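Local structure of Endoglucanase(Endo-1,4-beta-glucanase)protein (6R2J) at residues F59-V64 against G102-E107; G9-H14 against T319-T324; I172-E177 against A190-N195; A1-N6 against I52-F57. The protein probably hydrolyses internal beta-1,4-glucosidic bonds of cellulose-type glucans as a glycoside hydrolase of family 5, and is seen here holding cellobiose. All coordinates share one frame; numbering follows the deposited sequence. Where two conformers were deposited one is given.

Interaction 1. Residues F59-V64 against G102-E107; sequences FIWERV and GRYHGE
Glu62, on the short and weakly bonded helix 61-64, has its CA 6.8 Å from that of His105, where the chain reverses in a type I' beta turn from Tyr104 to Glu107. Beside this pair Trp61 lays its five-membered ring over a face of Tyr104, the centroids 4.3 Å apart and the planes inclined at 31°, an oblique aromatic pair. Tyr104 CB sits over the six-membered indole ring in a CH-pi contact. The two polar rims both turn to Gln65: Trp61 NE1 bonds its OE1 and Tyr104 OH its backbone O. Glu62 CG lies over a face of the His105 imidazole, 3.6 Å from the centroid; the bend at chi2 (89°) turns CD toward the turn, and OE2 takes the backbone N-H of His105 on the anti lone pair at 2.7 Å. A water that donates to OE2 accepts from Gly106 N. An alanine in place of Trp61 would probably uncover the Tyr104 face and leave Gln65 OE1 without its indole donor. With Asn100 ND2 bonded to OE1, both carboxylate oxygens of Glu62 are engaged, which is likely to stabilise its charge while tying the helix after barrel strand 54-59 to the hairpin after strand 93-98.

Interaction 2. Residues G9-H14 against T319-T324; sequences GGLALH and TAIGPT
Leu11 and Ile321 meet methyl to methyl, CD1 of each 3.7 Å apart, where the loop before the first barrel strand passes the C-terminal tail. Leu11 holds CD1 anti to CA (chi2 -179°), at the far reach of its chain, and the two side chains cross obliquely. Ile321 CD1 is shared: Leu13 slides past it in the opposite direction and brings CD2 to 3.8 Å. This cluster of three methyls is the tight part of the contact, and the indole of Trp3 also touches Ile321. Toward Thr319 the packing thins. There Leu11 CD1 rests on main chain alone, 3.8 Å from Ala320 C and 4.0 Å from Thr319 C, while the CB atoms of Thr319 and Ala320 point away from the loop, and both residues are exposed. Residues just outside help to fix the tail: Asn316 ND2 bonds Leu11 O, and Cys318 is tied by a disulfide to Cys277. Beyond Ile321, Gly322 has backbone bonds with Gly248 and Cys277, and Pro323 packs against helices 229-244 and 260-276. The tail thus runs beneath the barrel, near the N-terminal ends of strands 14-18, 248-252 and 280-285.

Interaction 3. Residues I172-E177 against A190-N195; sequences IFIEGE and ANFLIN
The C-terminal end of barrel strand 171-175 packs through Ile174 against Phe192 and Ile194, which lie in the loop leading from helix 185-188 into the next parallel strand, 201-206. Phe192 carries CG anti to its backbone N (chi1 -176°), and the outer part of its ring reaches the strand. Ring atoms CE2 and CZ both lie 3.4 Å from Ile174 CG2, a close methyl contact that is oblique to the ring. The same CE2 stands 3.4 Å from Glu175 O, so the end of the phenyl ring touches side chain and main chain together, and Gly176 CA follows at 4.2 Å. The carbonyl of Glu175 is satisfied by Trp152 NE1. The same methyl, Ile174 CG2, also meets Ile194 CG1 at 3.8 Å, and Ile194 in turn rests on helix 152-166. An alanine in place of Phe192 would probably open a gap beside Ile174 CG2 and leave the loop less firmly seated on the strand. The CB of Glu175 points the other way, and its carboxylate accepts from Glu144 N and pairs with Arg56; the Glu175 side chain is about 7 Å from a bound glucose unit. Ile174 thus points out to the packing around the barrel and Glu175 inward, toward the sugar-binding mouth, as neighbouring residues of a TIM-barrel strand do near its C-terminal end.

Interaction 4. Residues A1-N6 against I52-F57; sequences ADWPVN and IRLIRF
Arg53, just ahead of strand 54-59, touches the N-terminal residues Pro4 and Val5. It was deposited in two conformers, so the course of its outer atoms in the one described is tentative. Its CB lies 4.0 Å from Pro4 CB. With chi2 at -164° the chain stays extended and sets CD 3.1 Å from Val5 O. NE follows near that oxygen, but at a poor angle, and no hydrogen bond results. At the tip the guanidinium finds its polar partners elsewhere: NH1 bonds Gly91 O and NH2 forms a salt bridge with Asp7. The next residue, Leu54, makes the apolar part of the contact. Its CD1 is 3.8 Å from Trp3 CZ2 and 4.3 Å from Pro4 CG, while CD2 approaches the same indole carbon at 4.0 Å. Pro4 CD covers one face of the Trp3 ring near its rim. The indole N-H is spent on Ala12 O, and the ring also touches Leu137 and Ile202 of other barrel strands. An N-terminal segment whose tryptophan meets side chains from several strands in this way closes the bottom of a TIM barrel, at the end away from the sugar.

Interactions 2 and 4 lie on the same side of the chain's centre, interaction 1 opposite. Interaction 2 and interaction 4 adjoin directly, with probable hydrogen bonds from Ala12 to Trp3 and Pro4. Interaction 2 is methyl packing between two loops and the more exposed; interaction 4 sets an N-terminal loop on the start of strand 54-59 and adds an arginine at its margin. Interaction 3 is wholly buried and also mainly apolar; it reaches the same sheet as interaction 4, and Glu175 pairs with Arg56 across the barrel interior. Interaction 1 continues from strand 54-59 beyond that sheet; it alone has a hydrogen bond and a bridging water across its segments, in keeping with a mostly buried contact that ends in an exposed turn.

Interaction 1. Residues F59-V64 against G102-E107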
# COMPACT_ATOMS: atom_id res chain seq x y z
N PHE A 59 6.80 4.33 4.48
CA PHE A 59 7.71 5.00 5.39
C PHE A 59 7.48 4.33 6.74
O PHE A 59 6.52 3.56 6.94
CB PHE A 59 7.45 6.50 5.34
CG PHE A 59 6.18 6.89 6.03
CD1 PHE A 59 4.97 6.77 5.38
CD2 PHE A 59 6.20 7.28 7.37
CE1 PHE A 59 3.79 7.09 6.02
CE2 PHE A 59 5.04 7.59 8.03
CZ PHE A 59 3.83 7.52 7.36
N ILE A 60 8.38 4.61 7.70
CA ILE A 60 8.18 4.08 9.04
C ILE A 60 8.00 5.19 10.07
O ILE A 60 8.59 6.28 9.97
CB ILE A 60 9.23 3.02 9.48
CG1 ILE A 60 10.64 3.62 9.51
CG2 ILE A 60 9.13 1.77 8.53
CD1 ILE A 60 11.68 2.65 10.05
N TRP A 61 7.18 4.90 11.06
CA TRP A 61 6.91 5.85 12.14
C TRP A 61 8.21 6.26 12.85
O TRP A 61 8.42 7.44 13.15
CB TRP A 61 5.85 5.22 13.05
CG TRP A 61 5.40 6.00 14.21
CD1 TRP A 61 5.80 7.27 14.59
CD2 TRP A 61 4.47 5.55 15.20
NE1 TRP A 61 5.17 7.61 15.77
CE2 TRP A 61 4.34 6.58 16.15
CE3 TRP A 61 3.73 4.36 15.37
CZ2 TRP A 61 3.51 6.47 17.25
CZ3 TRP A 61 2.92 4.25 16.47
CH2 TRP A 61 2.82 5.30 17.41
N GLU A 62 9.12 5.30 13.05
CA GLU A 62 10.35 5.55 13.80
C GLU A 62 11.23 6.61 13.15
O GLU A 62 12.05 7.23 13.83
CB GLU A 62 11.11 4.24 13.96
CG GLU A 62 10.44 3.23 14.89
CD GLU A 62 9.44 2.29 14.19
OE1 GLU A 62 9.12 2.52 13.01
OE2 GLU A 62 8.97 1.32 14.83
N ARG A 63 11.09 6.85 11.85
CA ARG A 63 11.89 7.86 11.19
C ARG A 63 11.19 9.21 11.14
O ARG A 63 11.88 10.22 10.96
CB ARG A 63 12.32 7.36 9.80
CG ARG A 63 13.37 6.25 9.87
CD ARG A 63 13.68 5.57 8.54
NE ARG A 63 14.71 4.55 8.75
CZ ARG A 63 14.80 3.36 8.13
NH1 ARG A 63 13.92 3.02 7.21
NH2 ARG A 63 15.79 2.53 8.42
N VAL A 64 9.85 9.25 11.25
CA VAL A 64 9.13 10.53 11.35
C VAL A 64 9.06 11.00 12.80
O VAL A 64 8.94 12.21 13.05
CB VAL A 64 7.71 10.58 10.73
CG1 VAL A 64 7.79 10.38 9.21
CG2 VAL A 64 6.78 9.60 11.44
N GLY A 102 1.83 -3.03 12.98
CA GLY A 102 1.20 -2.93 14.28
C GLY A 102 2.11 -2.54 15.44
O GLY A 102 1.71 -2.70 16.60
N ARG A 103 3.32 -2.03 15.16
CA ARG A 103 4.33 -1.87 16.19
C ARG A 103 5.11 -0.57 16.05
O ARG A 103 5.24 -0.02 14.95
CB ARG A 103 5.33 -3.04 16.20
CG ARG A 103 4.70 -4.40 16.54
CD ARG A 103 5.57 -5.57 16.05
NE ARG A 103 5.19 -6.83 16.69
CZ ARG A 103 4.10 -7.52 16.37
NH1 ARG A 103 3.27 -7.09 15.42
NH2 ARG A 103 3.81 -8.64 17.03
N TYR A 104 5.65 -0.10 17.18
CA TYR A 104 6.52 1.08 17.25
C TYR A 104 7.74 0.72 18.11
O TYR A 104 7.59 0.37 19.28
CB TYR A 104 5.75 2.27 17.83
CG TYR A 104 6.62 3.50 17.98
CD1 TYR A 104 7.17 4.11 16.88
CD2 TYR A 104 6.96 4.00 19.21
CE1 TYR A 104 7.99 5.18 16.98
CE2 TYR A 104 7.80 5.09 19.32
CZ TYR A 104 8.28 5.69 18.18
OH TYR A 104 9.10 6.78 18.23
N HIS A 105 8.93 0.81 17.53
CA HIS A 105 10.16 0.37 18.19
C HIS A 105 10.00 -1.03 18.76
O HIS A 105 10.46 -1.35 19.86
CB HIS A 105 10.65 1.36 19.26
CG HIS A 105 11.33 2.57 18.69
ND1 HIS A 105 12.41 2.49 17.83
CD2 HIS A 105 11.09 3.89 18.86
CE1 HIS A 105 12.80 3.70 17.50
NE2 HIS A 105 11.99 4.57 18.08
N GLY A 106 9.29 -1.88 17.99
CA GLY A 106 9.11 -3.28 18.33
C GLY A 106 7.99 -3.60 19.28
O GLY A 106 7.67 -4.79 19.45
N GLU A 107 7.34 -2.60 19.88
CA GLU A 107 6.29 -2.80 20.86
C GLU A 107 4.95 -2.58 20.18
O GLU A 107 4.85 -1.79 19.24
CB GLU A 107 6.44 -1.80 22.00
CG GLU A 107 7.72 -1.94 22.81
CD GLU A 107 7.60 -2.95 23.94
OE1 GLU A 107 8.62 -3.33 24.52
OE2 GLU A 107 6.46 -3.36 24.25
O HOH W 1 8.71 -1.29 15.26

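Interaction 2. Residues G9-H14 against T319-T324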
# COMPACT_ATOMS: atom_id res chain seq x y z
N GLY A 9 -9.83 7.77 -20.31
CA GLY A 9 -11.01 7.35 -19.60
C GLY A 9 -10.72 6.23 -18.62
O GLY A 9 -9.71 5.54 -18.69
N GLY A 10 -11.63 6.05 -17.68
CA GLY A 10 -11.42 5.10 -16.60
C GLY A 10 -10.61 5.68 -15.45
O GLY A 10 -10.27 6.89 -15.41
N LEU A 11 -10.29 4.80 -14.50
CA LEU A 11 -9.51 5.19 -13.33
C LEU A 11 -8.10 4.62 -13.40
O LEU A 11 -7.86 3.60 -14.05
CB LEU A 11 -10.17 4.73 -12.04
CG LEU A 11 -11.62 5.17 -11.86
CD1 LEU A 11 -12.13 4.65 -10.50
CD2 LEU A 11 -11.75 6.67 -11.93
N ALA A 12 -7.15 5.33 -12.75
CA ALA A 12 -5.79 4.81 -12.53
C ALA A 12 -5.89 3.81 -11.38
O ALA A 12 -5.74 4.17 -10.22
CB ALA A 12 -4.79 5.91 -12.21
N LEU A 13 -6.16 2.54 -11.72
CA LEU A 13 -6.39 1.51 -10.73
C LEU A 13 -5.10 0.82 -10.31
O LEU A 13 -4.93 0.52 -9.13
CB LEU A 13 -7.33 0.44 -11.29
CG LEU A 13 -8.80 0.76 -11.52
CD1 LEU A 13 -9.49 -0.53 -12.06
CD2 LEU A 13 -9.52 1.23 -10.24
N HIS A 14 -4.19 0.57 -11.25
CA HIS A 14 -3.06 -0.33 -11.03
C HIS A 14 -1.76 0.44 -11.00
O HIS A 14 -1.33 1.01 -12.02
CB HIS A 14 -3.05 -1.44 -12.07
CG HIS A 14 -4.30 -2.25 -12.05
ND1 HIS A 14 -4.78 -2.82 -10.89
CD2 HIS A 14 -5.22 -2.52 -13.00
CE1 HIS A 14 -5.92 -3.43 -11.14
NE2 HIS A 14 -6.20 -3.28 -12.41
N THR A 319 -15.79 4.19 -13.22
CA THR A 319 -15.96 5.53 -12.68
C THR A 319 -15.94 5.59 -11.15
O THR A 319 -15.75 6.67 -10.59
CB THR A 319 -17.26 6.16 -13.21
OG1 THR A 319 -18.33 5.21 -13.21
CG2 THR A 319 -17.08 6.66 -14.63
N ALA A 320 -16.05 4.45 -10.47
CA ALA A 320 -15.93 4.41 -9.02
C ALA A 320 -15.06 3.23 -8.59
O ALA A 320 -14.99 2.20 -9.27
CB ALA A 320 -17.30 4.32 -8.34
N ILE A 321 -14.41 3.41 -7.44
CA ILE A 321 -13.67 2.32 -6.82
C ILE A 321 -14.66 1.26 -6.37
O ILE A 321 -15.69 1.58 -5.75
CB ILE A 321 -12.78 2.84 -5.66
CG1 ILE A 321 -11.80 3.85 -6.28
CG2 ILE A 321 -12.10 1.67 -4.96
CD1 ILE A 321 -10.81 3.25 -7.33
N GLY A 322 -14.38 0.00 -6.73
CA GLY A 322 -15.21 -1.11 -6.34
C GLY A 322 -14.60 -1.85 -5.17
O GLY A 322 -13.73 -1.33 -4.47
N PRO A 323 -15.04 -3.12 -4.96
CA PRO A 323 -16.07 -3.79 -5.81
C PRO A 323 -17.52 -3.25 -5.65
O PRO A 323 -17.82 -2.45 -4.75
CB PRO A 323 -15.97 -5.27 -5.39
CG PRO A 323 -15.57 -5.17 -3.93
CD PRO A 323 -14.61 -3.98 -3.84
N THR A 324 -18.38 -3.70 -6.56
CA THR A 324 -19.77 -3.28 -6.54
C THR A 324 -20.50 -4.10 -5.48
O THR A 324 -20.55 -5.33 -5.60
CB THR A 324 -20.38 -3.51 -7.91
OG1 THR A 324 -20.06 -4.83 -8.36
CG2 THR A 324 -19.81 -2.50 -8.89

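Interaction 3. Residues I172-E177 against A190-N195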
# COMPACT_ATOMS: atom_id res chain seq x y z
N ILE A 172 -8.56 7.23 3.52
CA ILE A 172 -7.83 6.45 4.51
C ILE A 172 -7.98 4.98 4.14
O ILE A 172 -9.10 4.52 3.88
CB ILE A 172 -8.33 6.69 5.95
CG1 ILE A 172 -8.08 8.13 6.39
CG2 ILE A 172 -7.64 5.64 6.93
CD1 ILE A 172 -8.87 8.53 7.64
N PHE A 173 -6.84 4.26 4.15
CA PHE A 173 -6.75 2.85 3.80
C PHE A 173 -6.54 2.01 5.05
O PHE A 173 -5.59 2.25 5.83
CB PHE A 173 -5.66 2.65 2.75
CG PHE A 173 -5.94 3.41 1.46
CD1 PHE A 173 -5.71 4.77 1.38
CD2 PHE A 173 -6.47 2.78 0.35
CE1 PHE A 173 -6.00 5.45 0.23
CE2 PHE A 173 -6.72 3.48 -0.83
CZ PHE A 173 -6.50 4.80 -0.86
N ILE A 174 -7.44 1.05 5.24
CA ILE A 174 -7.48 0.21 6.42
C ILE A 174 -7.08 -1.21 6.03
O ILE A 174 -7.78 -1.88 5.26
CB ILE A 174 -8.87 0.24 7.09
CG1 ILE A 174 -9.32 1.68 7.38
CG2 ILE A 174 -8.87 -0.61 8.39
CD1 ILE A 174 -8.48 2.45 8.37
N GLU A 175 -5.98 -1.68 6.60
CA GLU A 175 -5.58 -3.07 6.55
C GLU A 175 -6.13 -3.85 7.76
O GLU A 175 -6.57 -3.27 8.78
CB GLU A 175 -4.04 -3.16 6.48
CG GLU A 175 -3.51 -2.41 5.24
CD GLU A 175 -2.04 -2.58 5.00
OE1 GLU A 175 -1.55 -3.71 5.14
OE2 GLU A 175 -1.37 -1.56 4.63
N GLY A 176 -6.14 -5.17 7.61
CA GLY A 176 -6.57 -6.08 8.65
C GLY A 176 -5.44 -6.97 9.16
O GLY A 176 -4.30 -6.94 8.71
N GLU A 177 -5.82 -7.79 10.12
CA GLU A 177 -4.93 -8.71 10.81
C GLU A 177 -4.46 -9.84 9.86
O GLU A 177 -4.78 -9.89 8.65
CB GLU A 177 -5.65 -9.13 12.10
CG GLU A 177 -5.07 -10.14 13.03
CD GLU A 177 -3.71 -9.81 13.62
OE1 GLU A 177 -2.81 -10.49 13.15
OE2 GLU A 177 -3.54 -8.97 14.56
N ALA A 190 -13.72 -10.99 10.14
CA ALA A 190 -15.09 -11.27 9.71
C ALA A 190 -16.01 -10.12 10.05
O ALA A 190 -16.87 -9.74 9.24
CB ALA A 190 -15.60 -12.57 10.33
N ASN A 191 -15.82 -9.55 11.26
CA ASN A 191 -16.61 -8.42 11.75
C ASN A 191 -15.76 -7.18 11.96
O ASN A 191 -15.85 -6.54 13.01
CB ASN A 191 -17.22 -8.77 13.09
CG ASN A 191 -18.01 -10.04 13.05
OD1 ASN A 191 -17.48 -11.14 13.28
ND2 ASN A 191 -19.30 -9.91 12.76
N PHE A 192 -14.91 -6.85 11.00
CA PHE A 192 -14.00 -5.72 11.09
C PHE A 192 -14.70 -4.51 10.45
O PHE A 192 -15.23 -4.61 9.33
CB PHE A 192 -12.66 -6.11 10.43
CG PHE A 192 -11.59 -5.05 10.52
CD1 PHE A 192 -11.34 -4.38 11.72
CD2 PHE A 192 -10.84 -4.71 9.40
CE1 PHE A 192 -10.38 -3.38 11.79
CE2 PHE A 192 -9.89 -3.70 9.44
CZ PHE A 192 -9.65 -3.03 10.65
N LEU A 193 -14.73 -3.39 11.18
CA LEU A 193 -15.43 -2.20 10.69
C LEU A 193 -14.94 -0.98 11.43
O LEU A 193 -15.17 -0.84 12.63
CB LEU A 193 -16.94 -2.34 10.89
CG LEU A 193 -17.81 -1.35 10.09
CD1 LEU A 193 -19.31 -1.73 10.21
CD2 LEU A 193 -17.63 0.08 10.55
N ILE A 194 -14.35 -0.07 10.70
CA ILE A 194 -13.91 1.22 11.22
C ILE A 194 -14.92 2.29 10.83
O ILE A 194 -15.45 2.30 9.71
CB ILE A 194 -12.50 1.55 10.68
CG1 ILE A 194 -11.55 0.38 10.95
CG2 ILE A 194 -11.96 2.84 11.30
CD1 ILE A 194 -11.30 0.14 12.44
N ASN A 195 -15.16 3.22 11.73
CA ASN A 195 -16.16 4.25 11.51
C ASN A 195 -15.51 5.48 10.87
O ASN A 195 -14.52 6.02 11.40
CB ASN A 195 -16.78 4.64 12.84
CG ASN A 195 -17.52 3.50 13.49
OD1 ASN A 195 -18.35 2.86 12.86
ND2 ASN A 195 -17.20 3.23 14.76

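Interaction 4. Residues A1-N6 against I52-F57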
# COMPACT_ATOMS: atom_id res chain seq x y z
N ALA A 1 -12.49 8.86 -3.76
CA ALA A 1 -13.22 10.06 -4.27
C ALA A 1 -12.37 10.63 -5.40
O ALA A 1 -12.59 10.29 -6.58
CB ALA A 1 -13.42 11.09 -3.19
N ASP A 2 -11.39 11.48 -5.04
CA ASP A 2 -10.49 12.13 -6.00
C ASP A 2 -9.45 11.14 -6.51
O ASP A 2 -8.26 11.47 -6.59
CB ASP A 2 -9.78 13.32 -5.36
CG ASP A 2 -10.75 14.33 -4.83
OD1 ASP A 2 -11.98 14.05 -4.95
OD2 ASP A 2 -10.30 15.36 -4.28
N TRP A 3 -9.91 9.93 -6.85
CA TRP A 3 -9.01 8.91 -7.35
C TRP A 3 -8.42 9.35 -8.69
O TRP A 3 -9.12 9.93 -9.52
CB TRP A 3 -9.77 7.59 -7.54
CG TRP A 3 -8.86 6.44 -7.49
CD1 TRP A 3 -8.25 5.83 -8.55
CD2 TRP A 3 -8.40 5.77 -6.32
NE1 TRP A 3 -7.43 4.83 -8.11
CE2 TRP A 3 -7.51 4.75 -6.75
CE3 TRP A 3 -8.66 5.92 -4.95
CZ2 TRP A 3 -6.89 3.88 -5.86
CZ3 TRP A 3 -8.05 5.03 -4.06
CH2 TRP A 3 -7.17 4.02 -4.53
N PRO A 4 -7.13 9.09 -8.92
CA PRO A 4 -6.53 9.50 -10.20
C PRO A 4 -7.23 8.82 -11.36
O PRO A 4 -7.75 7.70 -11.23
CB PRO A 4 -5.06 9.06 -10.08
CG PRO A 4 -5.05 8.05 -8.95
CD PRO A 4 -6.18 8.40 -8.02
N VAL A 5 -7.30 9.53 -12.49
CA VAL A 5 -8.00 9.06 -13.67
C VAL A 5 -6.98 8.85 -14.79
O VAL A 5 -5.92 9.48 -14.81
CB VAL A 5 -9.12 10.03 -14.13
CG1 VAL A 5 -10.19 10.17 -13.08
CG2 VAL A 5 -8.51 11.36 -14.49
N ASN A 6 -7.31 7.94 -15.70
CA ASN A 6 -6.52 7.72 -16.90
C ASN A 6 -6.91 8.74 -17.97
O ASN A 6 -8.03 9.23 -18.00
CB ASN A 6 -6.74 6.32 -17.45
CG ASN A 6 -6.17 5.25 -16.58
OD1 ASN A 6 -5.36 5.50 -15.68
ND2 ASN A 6 -6.60 4.04 -16.83
N ILE A 52 1.18 5.01 -15.41
CA ILE A 52 0.88 4.70 -14.01
C ILE A 52 0.76 6.02 -13.29
O ILE A 52 1.69 6.83 -13.30
CB ILE A 52 1.98 3.83 -13.37
CG1 ILE A 52 2.05 2.43 -13.96
CG2 ILE A 52 1.72 3.68 -11.92
CD1 ILE A 52 3.26 1.63 -13.51
N ARG A 53 -0.40 6.21 -12.64
CA ARG A 53 -0.69 7.42 -11.89
C ARG A 53 -0.91 7.17 -10.40
O ARG A 53 -1.17 8.12 -9.66
CB ARG A 53 -1.95 8.07 -12.47
CG ARG A 53 -1.74 8.72 -13.78
CD ARG A 53 -2.91 9.66 -14.08
NE ARG A 53 -2.77 10.22 -15.41
CZ ARG A 53 -2.40 11.47 -15.65
NH1 ARG A 53 -2.17 12.30 -14.63
NH2 ARG A 53 -2.27 11.87 -16.90
N LEU A 54 -0.79 5.92 -9.96
CA LEU A 54 -1.01 5.53 -8.57
C LEU A 54 0.29 5.02 -7.97
O LEU A 54 0.97 4.17 -8.56
CB LEU A 54 -2.11 4.46 -8.51
CG LEU A 54 -2.56 3.90 -7.16
CD1 LEU A 54 -3.29 5.01 -6.42
CD2 LEU A 54 -3.39 2.64 -7.29
N ILE A 55 0.61 5.53 -6.78
CA ILE A 55 1.83 5.17 -6.07
C ILE A 55 1.46 4.92 -4.60
O ILE A 55 0.78 5.73 -3.97
CB ILE A 55 2.88 6.29 -6.15
CG1 ILE A 55 3.20 6.61 -7.61
CG2 ILE A 55 4.13 5.92 -5.35
CD1 ILE A 55 4.07 5.59 -8.28
N ARG A 56 1.93 3.80 -4.07
CA ARG A 56 1.90 3.53 -2.64
C ARG A 56 3.32 3.71 -2.12
O ARG A 56 4.27 3.13 -2.66
CB ARG A 56 1.38 2.13 -2.32
CG ARG A 56 1.43 1.80 -0.79
CD ARG A 56 0.68 0.53 -0.58
NE ARG A 56 0.55 0.01 0.78
CZ ARG A 56 1.30 -0.94 1.33
NH1 ARG A 56 2.32 -1.46 0.66
NH2 ARG A 56 1.00 -1.39 2.53
N PHE A 57 3.48 4.53 -1.09
CA PHE A 57 4.82 4.87 -0.63
C PHE A 57 5.04 4.53 0.84
O PHE A 57 4.60 5.30 1.72
CB PHE A 57 5.12 6.35 -0.88
CG PHE A 57 6.55 6.69 -0.63
CD1 PHE A 57 7.52 6.31 -1.55
CD2 PHE A 57 6.95 7.31 0.54
CE1 PHE A 57 8.87 6.59 -1.35
CE2 PHE A 57 8.32 7.56 0.76
CZ PHE A 57 9.27 7.22 -0.20